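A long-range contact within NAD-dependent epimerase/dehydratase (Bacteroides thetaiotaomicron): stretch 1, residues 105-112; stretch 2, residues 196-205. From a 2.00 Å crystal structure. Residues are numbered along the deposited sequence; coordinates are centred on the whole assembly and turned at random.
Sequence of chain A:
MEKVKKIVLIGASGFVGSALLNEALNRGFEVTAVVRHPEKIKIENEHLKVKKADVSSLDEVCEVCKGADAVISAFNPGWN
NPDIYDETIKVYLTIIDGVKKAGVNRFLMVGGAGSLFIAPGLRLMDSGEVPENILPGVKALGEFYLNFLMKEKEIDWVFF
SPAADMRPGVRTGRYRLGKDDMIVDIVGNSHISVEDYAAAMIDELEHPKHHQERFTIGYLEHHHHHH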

# COMPACT_ATOMS: atom_id res chain seq x y z
N ASN A 105 -6.42 9.21 12.41
CA ASN A 105 -6.75 7.92 13.01
C ASN A 105 -6.78 6.71 12.08
O ASN A 105 -6.94 5.58 12.55
CB ASN A 105 -8.10 8.04 13.72
CG ASN A 105 -8.15 9.19 14.72
OD1 ASN A 105 -7.34 9.27 15.64
ND2 ASN A 105 -9.11 10.09 14.53
N ARG A 106 -6.62 6.94 10.78
CA ARG A 106 -6.66 5.86 9.80
C ARG A 106 -5.48 5.92 8.82
O ARG A 106 -5.28 6.91 8.13
CB ARG A 106 -7.97 5.94 9.02
CG ARG A 106 -8.18 4.86 7.98
CD ARG A 106 -8.92 3.65 8.55
NE ARG A 106 -9.47 2.84 7.46
CZ ARG A 106 -9.69 1.53 7.53
NH1 ARG A 106 -9.42 0.86 8.64
NH2 ARG A 106 -10.16 0.90 6.46
N PHE A 107 -4.71 4.83 8.76
CA PHE A 107 -3.53 4.75 7.89
C PHE A 107 -3.54 3.45 7.11
O PHE A 107 -3.61 2.37 7.70
CB PHE A 107 -2.27 4.84 8.77
CG PHE A 107 -0.97 4.63 8.03
CD1 PHE A 107 -0.56 5.53 7.05
CD2 PHE A 107 -0.14 3.56 8.35
CE1 PHE A 107 0.67 5.36 6.41
CE2 PHE A 107 1.09 3.39 7.72
CZ PHE A 107 1.49 4.29 6.75
N LEU A 108 -3.48 3.55 5.78
CA LEU A 108 -3.46 2.36 4.91
C LEU A 108 -2.12 2.31 4.19
O LEU A 108 -1.66 3.32 3.64
CB LEU A 108 -4.60 2.40 3.89
CG LEU A 108 -6.02 2.45 4.47
CD1 LEU A 108 -6.49 3.90 4.55
CD2 LEU A 108 -6.96 1.65 3.58
N MSE A 109 -1.48 1.15 4.18
CA MSE A 109 -0.17 1.01 3.56
C MSE A 109 -0.09 -0.07 2.49
O MSE A 109 -0.65 -1.15 2.64
CB MSE A 109 0.86 0.71 4.66
CG MSE A 109 2.32 0.69 4.22
SE MSE A 109 3.54 0.25 5.69
CE MSE A 109 5.18 0.01 4.68
N VAL A 110 0.60 0.23 1.40
CA VAL A 110 0.79 -0.76 0.35
C VAL A 110 1.84 -1.73 0.90
O VAL A 110 2.96 -1.33 1.20
CB VAL A 110 1.33 -0.12 -0.94
CG1 VAL A 110 1.65 -1.20 -1.98
CG2 VAL A 110 0.31 0.88 -1.49
N GLY A 111 1.47 -3.00 1.06
CA GLY A 111 2.40 -3.98 1.58
C GLY A 111 3.06 -4.80 0.49
O GLY A 111 3.13 -4.38 -0.66
N GLY A 112 3.56 -5.98 0.87
CA GLY A 112 4.22 -6.87 -0.07
C GLY A 112 3.70 -8.28 0.09
O GLY A 112 2.85 -8.52 0.94
N ASP A 196 -6.78 -3.47 -10.39
CA ASP A 196 -7.71 -4.12 -9.46
C ASP A 196 -7.25 -3.98 -8.01
O ASP A 196 -8.08 -3.91 -7.09
CB ASP A 196 -7.92 -5.60 -9.81
CG ASP A 196 -9.09 -5.81 -10.77
OD1 ASP A 196 -10.09 -5.06 -10.65
OD2 ASP A 196 -9.02 -6.72 -11.62
N TYR A 197 -5.93 -3.94 -7.80
CA TYR A 197 -5.39 -3.77 -6.46
C TYR A 197 -5.77 -2.37 -5.94
O TYR A 197 -6.10 -2.20 -4.76
CB TYR A 197 -3.86 -3.93 -6.47
CG TYR A 197 -3.19 -3.57 -5.16
CD1 TYR A 197 -2.89 -2.24 -4.85
CD2 TYR A 197 -2.89 -4.55 -4.21
CE1 TYR A 197 -2.30 -1.90 -3.63
CE2 TYR A 197 -2.30 -4.23 -3.00
CZ TYR A 197 -2.00 -2.91 -2.71
OH TYR A 197 -1.39 -2.60 -1.50
N ALA A 198 -5.73 -1.38 -6.82
CA ALA A 198 -6.08 -0.02 -6.42
C ALA A 198 -7.57 0.09 -6.11
O ALA A 198 -7.96 0.75 -5.14
CB ALA A 198 -5.70 0.97 -7.52
N ALA A 199 -8.40 -0.53 -6.94
CA ALA A 199 -9.84 -0.48 -6.74
C ALA A 199 -10.19 -1.04 -5.37
O ALA A 199 -11.07 -0.51 -4.68
CB ALA A 199 -10.55 -1.27 -7.82
N ALA A 200 -9.51 -2.11 -4.97
CA ALA A 200 -9.76 -2.74 -3.68
C ALA A 200 -9.31 -1.84 -2.52
O ALA A 200 -10.00 -1.72 -1.51
CB ALA A 200 -9.05 -4.08 -3.61
N MSE A 201 -8.15 -1.20 -2.68
CA MSE A 201 -7.63 -0.30 -1.66
C MSE A 201 -8.58 0.87 -1.40
O MSE A 201 -8.81 1.23 -0.25
CB MSE A 201 -6.26 0.25 -2.08
CG MSE A 201 -5.63 1.21 -1.08
SE MSE A 201 -5.12 0.38 0.61
CE MSE A 201 -3.19 0.41 0.38
N ILE A 202 -9.13 1.47 -2.45
CA ILE A 202 -10.06 2.58 -2.25
C ILE A 202 -11.39 2.07 -1.67
O ILE A 202 -12.08 2.81 -0.97
CB ILE A 202 -10.29 3.38 -3.54
CG1 ILE A 202 -8.94 3.93 -4.04
CG2 ILE A 202 -11.21 4.59 -3.26
CD1 ILE A 202 -8.14 4.66 -2.96
N ASP A 203 -11.74 0.82 -1.95
CA ASP A 203 -12.96 0.22 -1.39
C ASP A 203 -12.80 0.14 0.14
O ASP A 203 -13.75 0.41 0.89
CB ASP A 203 -13.17 -1.20 -1.92
CG ASP A 203 -13.86 -1.22 -3.27
OD1 ASP A 203 -14.16 -0.14 -3.82
OD2 ASP A 203 -14.11 -2.34 -3.77
N GLU A 204 -11.60 -0.24 0.59
CA GLU A 204 -11.31 -0.36 2.03
C GLU A 204 -11.31 1.02 2.68
O GLU A 204 -11.71 1.19 3.83
CB GLU A 204 -9.95 -1.05 2.23
CG GLU A 204 -9.51 -1.22 3.69
CD GLU A 204 -10.54 -1.94 4.56
OE1 GLU A 204 -11.26 -2.82 4.05
OE2 GLU A 204 -10.62 -1.62 5.77
N LEU A 205 -10.88 2.02 1.92
CA LEU A 205 -10.85 3.39 2.39
C LEU A 205 -12.27 3.94 2.53
O LEU A 205 -12.63 4.54 3.54
CB LEU A 205 -10.08 4.26 1.40
CG LEU A 205 -10.16 5.77 1.60
CD1 LEU A 205 -9.25 6.19 2.74
CD2 LEU A 205 -9.76 6.47 0.31
O HOH W 1 -10.67 4.81 5.58

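How does the helix first meet the strand? Helix 196-205 runs nearly antiparallel to strand 106-110, at 168° between their directions, so the part of it around Y197 lies beside the strand's C-terminal end. D196 takes no part, but one residue on, Y197 points toward the strand. Its t rotamer extends the ring to V110, whose CG1 lies 3.4 Å from Y197 OH and 4.1 Å from Y197 CZ. A long aromatic side chain suits this place because it spans the gap from the helix backbone. The hydroxyl is hydrogen-bonded elsewhere in the structure.

Which residue next reaches the strand? A198, A199 and A200 make no contact with the strand; the next to do so is M201, one helical turn after Y197. This selenomethionine leaves the helix sideways, yet its flexible chain brings its end nearer: M201 SE packs 3.7 Å from L108 CD2, and M201 CE lies 4.0 Å from V110 CG2. L108, pointing toward the helix, is the strand residue most covered by this contact.

What provides the polar anchor? I202 and D203 stay out of the contact, and E204 supplies it. Its end bends nearer the strand, where E204 OE2 accepts a hydrogen bond from R106 NH2 at 2.7 Å within a salt bridge, the carboxylate oxygen lying near the guanidinium plane. The same R106 NH2 also donates to the backbone E204 O at 3.1 Å. Both residues are buried, where an unpaired charge would be costly, and the salt bridge pairs the two charges, while E204 CG packs 3.8 Å from L108 CD2.

How does the contact finish at L205? L205 CD1 meets L108 CD1 at 4.0 Å, adding to the packing that M201 makes on L108. A water accepts from R106 NE at 3.0 Å and donates to L205 O at 2.8 Å, bridging the arginine to the helix backbone.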